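Local coordinates for type IV pilus secretin PilQ family protein (Vibrio cholerae, PDB 6W6M) that probably forms the gated outer-membrane channel through which the type IV competence pilus passes during natural transformation, at residues Gln320-Lys331 / Ser558-Val569; Lys459-Thr467 / Leu478-Arg487. All coordinates share one frame; numbering follows the deposited sequence.

Interaction 1 of 2, residues Gln320-Lys331 / Ser558-Val569; sequences QVQIEARIVTVK and SELLIFVTPKVV
I327 lies alongside two side chains of the neighbouring strand: its CG1 meets CG1 of I562 at 4.0 Å, and its CG2 branch, anti to the backbone N, reaches CD1 of L560 at 3.9 Å. All three point the same way, toward the face where I562 also packs on L520 and I506. Further along this buried face A325 brings its CB to F563 O, and I323 sets its CG2 beside CG2 of V564 at 4.1 Å. V321 and P566 continue the apolar row. Beneath it runs a regular antiparallel ladder between strands 320-347 and 549-568, part of the secretin-family beta-barrel domain; strand 404-429 bonds to the other edge of 320-331, and 518-534 pairs with 549-568 in the same sheet. The pairing is straight at the middle: V328 N gives its hydrogen to L561 O at 3.0 Å with an N-H...O angle of 171°, and L561 N returns a bond to V328 O. E559 O takes two donors, V330 N in the plane of its carbonyl and T329 OG1 from above that plane at 3.2 Å. T329 can do this because OG1 is turned anti to its own backbone N (chi1 -171°), beside the carbonyl carbon. On the reverse face the F563 ring has CG2 of V328 at its edge, 4.3 Å from CE1, while R326 CB and F563 CB sit 4.1 Å apart. L561, on that same face, packs on R425 of a neighbouring subunit.

Interaction 2 of 2, residues Lys459-Thr467 / Leu478-Arg487; sequences KAVLSLKVT and LDLSVTQDRR
L464 and V482 make the apolar centre, lying side by side with CD1 of L464 close against CG2 of V482, and V466 repeats the pattern at the next non-hydrogen-bonded pair, two residues along, by setting its CG2 3.7 Å from CD2 of L480. They belong to a beta hairpin, strands 456-471 and 475-493, the middle pair of a four-stranded antiparallel sheet in the secretin domain. V466 CG2 is turned toward the partner strand because it stands anti to the backbone N, with CG1 taking the more hindered site (chi1 63°); the same methyl also approaches CD2 of L478. Their face turns inward onto strand 404-429, where L464 and V466 both pack on L426. L462 carries the row to its polar end: its CD1 lies 3.9 Å from CG of Q484, against the aliphatic part of that extended side chain. The backbone between is well bonded, K465 and S481 exchanging two hydrogen bonds of 2.9 Å, K465 N to S481 O and S481 N to K465 O. On the other face K465 CB meets S481 CB at 4.0 Å, and the end of the lysine leads away, bent at its last two torsions; the side chain also packs on Y435. At the far end D485 N donates to V461 O almost linearly (174°), though from above the carbonyl plane, just where strand 478-484 gives way to a short loop. R487, beyond it, reaches a neighbouring subunit and forms a salt bridge with its E489. Between L462-Q484 and L464-V482, on the opposite face, S463 and T483 are joined both by backbone bonds and through their hydroxyls, S463 OG lying 3.0 Å from T483 OG1.

How the interactions relate
Interaction 1 closes a long excursion of the chain and interaction 2, a local hairpin, is nested inside it; their centres are about 12 Å apart. They belong to different sheets that meet through their apolar faces. I327 is the main point of contact, its CD1 3.7 Å from V482 CG1 and its CG2 3.6 Å from Q484 NE2, while A325 CB approaches L464 CD1. Where they touch, all is aliphatic but the Q484 amide; interaction 1's face turns polar toward T329, K331 and S558. The opposite faces are both mixed and largely polar: interaction 1 sets the F563 ring with V328 and L561 there, interaction 2 the S463-T483 hydroxyl pair beside K465 and D479.

Interaction 1 of 2, residues Gln320-Lys331 / Ser558-Val569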
loop_
_atom_site.group_PDB
_atom_site.type_symbol
_atom_site.label_atom_id
_atom_site.label_comp_id
_atom_site.label_asym_id
_atom_site.label_seq_id
_atom_site.Cartn_x
_atom_site.Cartn_y
_atom_site.Cartn_z
ATOM N N GLN A 320 40.014 33.806 22.783
ATOM C CA GLN A 320 40.199 33.071 21.543
ATOM C C GLN A 320 41.374 32.125 21.681
ATOM O O GLN A 320 42.366 32.443 22.335
ATOM C CB GLN A 320 40.432 34.007 20.379
ATOM C CG GLN A 320 39.247 34.837 20.038
ATOM C CD GLN A 320 39.549 35.788 18.936
ATOM O OE1 GLN A 320 38.659 36.216 18.218
ATOM N NE2 GLN A 320 40.806 36.152 18.804
ATOM N N VAL A 321 41.255 30.962 21.057
ATOM C CA VAL A 321 42.238 29.894 21.167
ATOM C C VAL A 321 42.699 29.502 19.773
ATOM O O VAL A 321 41.923 29.540 18.814
ATOM C CB VAL A 321 41.667 28.672 21.917
ATOM C CG1 VAL A 321 42.649 27.540 21.915
ATOM C CG2 VAL A 321 41.324 29.039 23.324
ATOM N N GLN A 322 43.962 29.108 19.678
ATOM C CA GLN A 322 44.584 28.628 18.456
ATOM C C GLN A 322 45.012 27.185 18.655
ATOM O O GLN A 322 45.774 26.893 19.574
ATOM C CB GLN A 322 45.784 29.500 18.111
ATOM C CG GLN A 322 46.526 29.099 16.867
ATOM C CD GLN A 322 47.798 29.886 16.697
ATOM O OE1 GLN A 322 47.939 30.979 17.247
ATOM N NE2 GLN A 322 48.741 29.333 15.945
ATOM N N ILE A 323 44.533 26.287 17.800
ATOM C CA ILE A 323 44.783 24.855 17.947
ATOM C C ILE A 323 45.538 24.340 16.730
ATOM O O ILE A 323 45.203 24.671 15.589
ATOM C CB ILE A 323 43.479 24.052 18.164
ATOM C CG1 ILE A 323 42.821 24.433 19.487
ATOM C CG2 ILE A 323 43.750 22.566 18.183
ATOM C CD1 ILE A 323 41.690 25.392 19.346
ATOM N N GLU A 324 46.595 23.574 16.973
ATOM C CA GLU A 324 47.397 23.035 15.887
ATOM C C GLU A 324 47.746 21.564 16.057
ATOM O O GLU A 324 48.431 21.179 16.994
ATOM C CB GLU A 324 48.679 23.843 15.708
ATOM C CG GLU A 324 49.519 23.366 14.539
ATOM C CD GLU A 324 50.762 24.198 14.335
ATOM O OE1 GLU A 324 50.988 25.128 15.133
ATOM O OE2 GLU A 324 51.511 23.920 13.376
ATOM N N ALA A 325 47.268 20.754 15.126
ATOM C CA ALA A 325 47.526 19.321 15.117
ATOM C C ALA A 325 48.717 19.002 14.224
ATOM O O ALA A 325 49.076 19.765 13.335
ATOM C CB ALA A 325 46.289 18.547 14.663
ATOM N N ARG A 326 49.343 17.857 14.474
ATOM C CA ARG A 326 50.508 17.462 13.692
ATOM C C ARG A 326 50.554 15.951 13.542
ATOM O O ARG A 326 50.654 15.236 14.535
ATOM C CB ARG A 326 51.794 17.958 14.342
ATOM C CG ARG A 326 52.932 18.067 13.392
ATOM C CD ARG A 326 54.227 18.253 14.114
ATOM N NE ARG A 326 55.289 18.631 13.192
ATOM C CZ ARG A 326 56.538 18.196 13.278
ATOM N NH1 ARG A 326 56.880 17.354 14.242
ATOM N NH2 ARG A 326 57.442 18.587 12.393
ATOM N N ILE A 327 50.510 15.468 12.307
ATOM C CA ILE A 327 50.502 14.042 12.014
ATOM C C ILE A 327 51.804 13.708 11.309
ATOM O O ILE A 327 52.123 14.314 10.281
ATOM C CB ILE A 327 49.298 13.646 11.149
ATOM C CG1 ILE A 327 48.007 13.848 11.930
ATOM C CG2 ILE A 327 49.413 12.213 10.698
ATOM C CD1 ILE A 327 46.786 13.738 11.099
ATOM N N VAL A 328 52.556 12.758 11.860
ATOM C CA VAL A 328 53.865 12.393 11.334
ATOM C C VAL A 328 53.902 10.894 11.070
ATOM O O VAL A 328 53.438 10.104 11.896
ATOM C CB VAL A 328 54.990 12.797 12.306
ATOM C CG1 VAL A 328 56.328 12.521 11.699
ATOM C CG2 VAL A 328 54.881 14.250 12.659
ATOM N N THR A 329 54.457 10.498 9.926
ATOM C CA THR A 329 54.628 9.073 9.667
ATOM C C THR A 329 55.967 8.788 8.999
ATOM O O THR A 329 56.438 9.566 8.168
ATOM C CB THR A 329 53.496 8.506 8.811
ATOM O OG1 THR A 329 53.611 7.081 8.771
ATOM C CG2 THR A 329 53.564 9.023 7.414
ATOM N N VAL A 330 56.565 7.657 9.374
ATOM C CA VAL A 330 57.877 7.235 8.892
ATOM C C VAL A 330 57.820 5.765 8.496
ATOM O O VAL A 330 57.250 4.939 9.212
ATOM C CB VAL A 330 58.969 7.469 9.961
ATOM C CG1 VAL A 330 60.282 6.909 9.514
ATOM C CG2 VAL A 330 59.120 8.940 10.262
ATOM N N LYS A 331 58.430 5.432 7.357
ATOM C CA LYS A 331 58.415 4.060 6.845
ATOM C C LYS A 331 59.808 3.647 6.400
ATOM O O LYS A 331 60.539 4.471 5.847
ATOM C CB LYS A 331 57.455 3.917 5.673
ATOM C CG LYS A 331 56.017 4.085 6.016
ATOM C CD LYS A 331 55.163 3.949 4.786
ATOM C CE LYS A 331 53.696 4.094 5.128
ATOM N NZ LYS A 331 52.819 3.989 3.932
ATOM N N SER A 558 57.214 0.606 10.444
ATOM C CA SER A 558 56.358 1.766 10.239
ATOM C C SER A 558 56.025 2.420 11.569
ATOM O O SER A 558 55.924 1.748 12.597
ATOM C CB SER A 558 55.071 1.375 9.517
ATOM O OG SER A 558 54.230 2.492 9.364
ATOM N N GLU A 559 55.829 3.737 11.541
ATOM C CA GLU A 559 55.531 4.460 12.769
ATOM C C GLU A 559 54.695 5.699 12.487
ATOM O O GLU A 559 54.991 6.452 11.560
ATOM C CB GLU A 559 56.818 4.857 13.475
ATOM C CG GLU A 559 56.610 5.541 14.779
ATOM C CD GLU A 559 57.916 5.861 15.443
ATOM O OE1 GLU A 559 58.964 5.565 14.834
ATOM O OE2 GLU A 559 57.904 6.406 16.566
ATOM N N LEU A 560 53.640 5.877 13.283
ATOM C CA LEU A 560 52.722 7.035 13.135
ATOM C C LEU A 560 52.547 7.705 14.500
ATOM O O LEU A 560 52.445 6.982 15.504
ATOM C CB LEU A 560 51.381 6.536 12.591
ATOM C CG LEU A 560 50.177 7.422 12.903
ATOM C CD1 LEU A 560 50.008 8.497 11.844
ATOM C CD2 LEU A 560 48.910 6.592 13.024
ATOM N N LEU A 561 52.540 9.037 14.517
ATOM C CA LEU A 561 52.362 9.816 15.740
ATOM C C LEU A 561 51.454 11.011 15.491
ATOM O O LEU A 561 51.470 11.600 14.407
ATOM C CB LEU A 561 53.697 10.320 16.290
ATOM C CG LEU A 561 54.705 9.286 16.781
ATOM C CD1 LEU A 561 55.992 9.955 17.141
ATOM C CD2 LEU A 561 54.170 8.542 17.974
ATOM N N ILE A 562 50.674 11.385 16.510
ATOM C CA ILE A 562 49.794 12.550 16.429
ATOM C C ILE A 562 50.039 13.465 17.624
ATOM O O ILE A 562 49.973 13.021 18.770
ATOM C CB ILE A 562 48.315 12.132 16.356
ATOM C CG1 ILE A 562 48.043 11.393 15.046
ATOM C CG2 ILE A 562 47.421 13.340 16.455
ATOM C CD1 ILE A 562 46.721 10.718 14.974
ATOM N N PHE A 563 50.326 14.740 17.355
ATOM C CA PHE A 563 50.566 15.764 18.365
ATOM C C PHE A 563 49.491 16.841 18.303
ATOM O O PHE A 563 48.866 17.055 17.267
ATOM C CB PHE A 563 51.918 16.465 18.179
ATOM C CG PHE A 563 53.093 15.555 18.168
ATOM C CD1 PHE A 563 53.513 14.963 16.998
ATOM C CD2 PHE A 563 53.811 15.325 19.315
ATOM C CE1 PHE A 563 54.604 14.138 16.982
ATOM C CE2 PHE A 563 54.902 14.497 19.301
ATOM C CZ PHE A 563 55.298 13.905 18.131
ATOM N N VAL A 564 49.325 17.567 19.408
ATOM C CA VAL A 564 48.447 18.729 19.443
ATOM C C VAL A 564 49.037 19.757 20.394
ATOM O O VAL A 564 49.677 19.414 21.386
ATOM C CB VAL A 564 47.000 18.354 19.840
ATOM C CG1 VAL A 564 46.936 17.789 21.227
ATOM C CG2 VAL A 564 46.104 19.549 19.735
ATOM N N THR A 565 48.836 21.034 20.071
ATOM C CA THR A 565 49.306 22.129 20.914
ATOM C C THR A 565 48.371 23.333 20.844
ATOM O O THR A 565 48.243 23.962 19.792
ATOM C CB THR A 565 50.731 22.537 20.534
ATOM O OG1 THR A 565 51.092 23.738 21.216
ATOM C CG2 THR A 565 50.864 22.744 19.057
ATOM N N PRO A 566 47.697 23.672 21.934
ATOM C CA PRO A 566 46.829 24.848 21.954
ATOM C C PRO A 566 47.556 26.084 22.475
ATOM O O PRO A 566 48.704 26.027 22.902
ATOM C CB PRO A 566 45.721 24.419 22.913
ATOM C CG PRO A 566 46.420 23.566 23.877
ATOM C CD PRO A 566 47.536 22.869 23.152
ATOM N N LYS A 567 46.892 27.231 22.340
ATOM C CA LYS A 567 47.439 28.524 22.751
ATOM C C LYS A 567 46.333 29.570 22.854
ATOM O O LYS A 567 45.472 29.657 21.983
ATOM C CB LYS A 567 48.479 29.009 21.736
ATOM C CG LYS A 567 49.337 30.164 22.215
ATOM C CD LYS A 567 50.128 29.783 23.453
ATOM C CE LYS A 567 51.054 30.905 23.887
ATOM N NZ LYS A 567 51.785 30.563 25.138
ATOM N N VAL A 568 46.364 30.369 23.915
ATOM C CA VAL A 568 45.369 31.415 24.124
ATOM C C VAL A 568 45.903 32.702 23.522
ATOM O O VAL A 568 47.011 33.135 23.851
ATOM C CB VAL A 568 45.037 31.598 25.611
ATOM C CG1 VAL A 568 44.103 32.765 25.793
ATOM C CG2 VAL A 568 44.413 30.342 26.167
ATOM N N VAL A 569 45.122 33.305 22.632
ATOM C CA VAL A 569 45.540 34.537 21.976
ATOM C C VAL A 569 45.400 35.688 22.962
ATOM O O VAL A 569 44.291 36.029 23.388
ATOM C CB VAL A 569 44.721 34.783 20.705
ATOM C CG1 VAL A 569 45.075 36.114 20.105
ATOM C CG2 VAL A 569 44.955 33.672 19.706
#

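Interaction 2 of 2, residues Lys459-Thr467 / Leu478-Arg487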
loop_
_atom_site.group_PDB
_atom_site.type_symbol
_atom_site.label_atom_id
_atom_site.label_comp_id
_atom_site.label_asym_id
_atom_site.label_seq_id
_atom_site.Cartn_x
_atom_site.Cartn_y
_atom_site.Cartn_z
ATOM N N LYS A 459 33.173 11.187 2.549
ATOM C CA LYS A 459 34.314 12.087 2.559
ATOM C C LYS A 459 35.615 11.319 2.708
ATOM O O LYS A 459 35.675 10.312 3.414
ATOM C CB LYS A 459 34.189 13.104 3.684
ATOM C CG LYS A 459 33.031 14.039 3.529
ATOM C CD LYS A 459 33.017 15.039 4.653
ATOM C CE LYS A 459 31.830 15.964 4.543
ATOM N NZ LYS A 459 31.723 16.854 5.726
ATOM N N ALA A 460 36.652 11.799 2.035
ATOM C CA ALA A 460 38.008 11.295 2.179
ATOM C C ALA A 460 38.893 12.529 2.294
ATOM O O ALA A 460 39.378 13.051 1.290
ATOM C CB ALA A 460 38.389 10.414 1.013
ATOM N N VAL A 461 39.073 13.011 3.522
ATOM C CA VAL A 461 39.662 14.313 3.789
ATOM C C VAL A 461 40.724 14.184 4.871
ATOM O O VAL A 461 40.775 13.211 5.614
ATOM C CB VAL A 461 38.604 15.357 4.215
ATOM C CG1 VAL A 461 37.627 15.618 3.103
ATOM C CG2 VAL A 461 37.881 14.899 5.454
ATOM N N LEU A 462 41.624 15.169 4.905
ATOM C CA LEU A 462 42.471 15.427 6.098
ATOM C C LEU A 462 41.827 16.543 6.925
ATOM O O LEU A 462 41.833 17.691 6.463
ATOM C CB LEU A 462 43.872 15.827 5.623
ATOM C CG LEU A 462 44.713 16.616 6.623
ATOM C CD1 LEU A 462 45.370 15.689 7.631
ATOM C CD2 LEU A 462 45.763 17.446 5.903
ATOM N N SER A 463 41.277 16.206 8.094
ATOM C CA SER A 463 40.394 17.122 8.794
ATOM C C SER A 463 40.731 17.247 10.267
ATOM O O SER A 463 41.197 16.300 10.906
ATOM C CB SER A 463 38.941 16.699 8.660
ATOM O OG SER A 463 38.707 15.454 9.274
ATOM N N LEU A 464 40.457 18.437 10.797
ATOM C CA LEU A 464 40.524 18.725 12.221
ATOM C C LEU A 464 39.198 19.302 12.686
ATOM O O LEU A 464 38.672 20.232 12.075
ATOM C CB LEU A 464 41.656 19.698 12.533
ATOM C CG LEU A 464 41.810 20.154 13.981
ATOM C CD1 LEU A 464 42.134 18.996 14.891
ATOM C CD2 LEU A 464 42.867 21.221 14.083
ATOM N N LYS A 465 38.672 18.755 13.780
ATOM C CA LYS A 465 37.388 19.157 14.343
ATOM C C LYS A 465 37.552 19.318 15.844
ATOM O O LYS A 465 37.914 18.352 16.522
ATOM C CB LYS A 465 36.339 18.101 14.047
ATOM C CG LYS A 465 35.043 18.621 13.548
ATOM C CD LYS A 465 34.238 17.493 12.982
ATOM C CE LYS A 465 35.048 16.743 11.958
ATOM N NZ LYS A 465 35.575 17.651 10.904
ATOM N N VAL A 466 37.280 20.508 16.381
ATOM C CA VAL A 466 37.634 20.761 17.773
ATOM C C VAL A 466 36.625 21.665 18.474
ATOM O O VAL A 466 36.009 22.549 17.864
ATOM C CB VAL A 466 39.070 21.334 17.872
ATOM C CG1 VAL A 466 39.175 22.668 17.176
ATOM C CG2 VAL A 466 39.531 21.422 19.309
ATOM N N THR A 467 36.441 21.395 19.792
ATOM C CA THR A 467 35.764 22.294 20.735
ATOM C C THR A 467 36.610 22.503 21.990
ATOM O O THR A 467 36.898 21.544 22.719
ATOM C CB THR A 467 34.382 21.767 21.139
ATOM O OG1 THR A 467 33.736 21.159 20.018
ATOM C CG2 THR A 467 33.509 22.908 21.624
ATOM N N LEU A 478 40.156 19.836 25.725
ATOM C CA LEU A 478 39.875 19.776 24.296
ATOM C C LEU A 478 39.064 18.537 23.953
ATOM O O LEU A 478 39.452 17.424 24.320
ATOM C CB LEU A 478 41.172 19.783 23.491
ATOM C CG LEU A 478 42.073 21.018 23.529
ATOM C CD1 LEU A 478 43.348 20.744 22.790
ATOM C CD2 LEU A 478 41.395 22.228 22.951
ATOM N N ASP A 479 37.955 18.731 23.232
ATOM C CA ASP A 479 37.231 17.612 22.566
ATOM C C ASP A 479 37.684 17.500 21.107
ATOM O O ASP A 479 37.355 18.401 20.320
ATOM C CB ASP A 479 35.715 17.812 22.633
ATOM C CG ASP A 479 35.117 17.501 23.994
ATOM O OD1 ASP A 479 35.771 16.778 24.770
ATOM O OD2 ASP A 479 34.000 17.985 24.264
ATOM N N LEU A 480 38.395 16.421 20.766
ATOM C CA LEU A 480 39.285 16.396 19.574
ATOM C C LEU A 480 38.794 15.319 18.600
ATOM O O LEU A 480 38.521 14.196 19.056
ATOM C CB LEU A 480 40.714 16.092 20.034
ATOM C CG LEU A 480 41.361 17.155 20.918
ATOM C CD1 LEU A 480 42.711 16.677 21.428
ATOM C CD2 LEU A 480 41.509 18.466 20.166
ATOM N N SER A 481 38.701 15.655 17.312
ATOM C CA SER A 481 38.690 14.635 16.231
ATOM C C SER A 481 39.726 15.005 15.167
ATOM O O SER A 481 39.655 16.127 14.648
ATOM C CB SER A 481 37.317 14.508 15.629
ATOM O OG SER A 481 36.810 13.196 15.803
ATOM N N VAL A 482 40.648 14.091 14.860
ATOM C CA VAL A 482 41.663 14.353 13.790
ATOM C C VAL A 482 41.705 13.157 12.828
ATOM O O VAL A 482 41.961 12.042 13.309
ATOM C CB VAL A 482 43.054 14.594 14.406
ATOM C CG1 VAL A 482 44.114 14.842 13.347
ATOM C CG2 VAL A 482 43.040 15.714 15.433
ATOM N N THR A 483 41.457 13.366 11.525
ATOM C CA THR A 483 41.460 12.249 10.587
ATOM C C THR A 483 42.330 12.550 9.379
ATOM O O THR A 483 42.595 13.705 9.052
ATOM C CB THR A 483 40.049 11.875 10.078
ATOM O OG1 THR A 483 39.705 12.679 8.947
ATOM C CG2 THR A 483 38.997 12.058 11.142
ATOM N N GLN A 484 42.733 11.482 8.695
ATOM C CA GLN A 484 43.478 11.579 7.443
ATOM C C GLN A 484 43.130 10.394 6.550
ATOM O O GLN A 484 43.772 9.351 6.649
ATOM C CB GLN A 484 44.967 11.611 7.715
ATOM C CG GLN A 484 45.774 11.967 6.517
ATOM C CD GLN A 484 47.237 11.930 6.791
ATOM O OE1 GLN A 484 48.005 12.640 6.164
ATOM N NE2 GLN A 484 47.638 11.099 7.731
ATOM N N ASP A 485 42.163 10.557 5.655
ATOM C CA ASP A 485 41.703 9.487 4.776
ATOM C C ASP A 485 42.091 9.769 3.330
ATOM O O ASP A 485 42.369 10.900 2.946
ATOM C CB ASP A 485 40.191 9.308 4.866
ATOM C CG ASP A 485 39.685 9.346 6.277
ATOM O OD1 ASP A 485 40.371 8.843 7.181
ATOM O OD2 ASP A 485 38.586 9.892 6.486
ATOM N N ARG A 486 42.077 8.709 2.531
ATOM C CA ARG A 486 42.410 8.778 1.118
ATOM C C ARG A 486 41.491 7.868 0.328
ATOM O O ARG A 486 40.737 7.087 0.893
ATOM C CB ARG A 486 43.843 8.310 0.891
ATOM C CG ARG A 486 44.920 9.215 1.452
ATOM C CD ARG A 486 46.276 8.549 1.309
ATOM N NE ARG A 486 46.353 7.326 2.103
ATOM C CZ ARG A 486 47.421 6.539 2.169
ATOM N NH1 ARG A 486 48.514 6.837 1.479
ATOM N NH2 ARG A 486 47.394 5.449 2.922
ATOM N N ARG A 487 41.569 7.967 -0.990
ATOM C CA ARG A 487 40.769 7.135 -1.876
ATOM C C ARG A 487 41.571 5.882 -2.183
ATOM O O ARG A 487 42.748 5.970 -2.536
ATOM C CB ARG A 487 40.418 7.896 -3.152
ATOM C CG ARG A 487 39.859 7.051 -4.246
ATOM C CD ARG A 487 39.960 7.748 -5.566
ATOM N NE ARG A 487 39.403 6.937 -6.636
ATOM C CZ ARG A 487 39.414 7.278 -7.916
ATOM N NH1 ARG A 487 39.960 8.421 -8.287
ATOM N NH2 ARG A 487 38.888 6.475 -8.821
#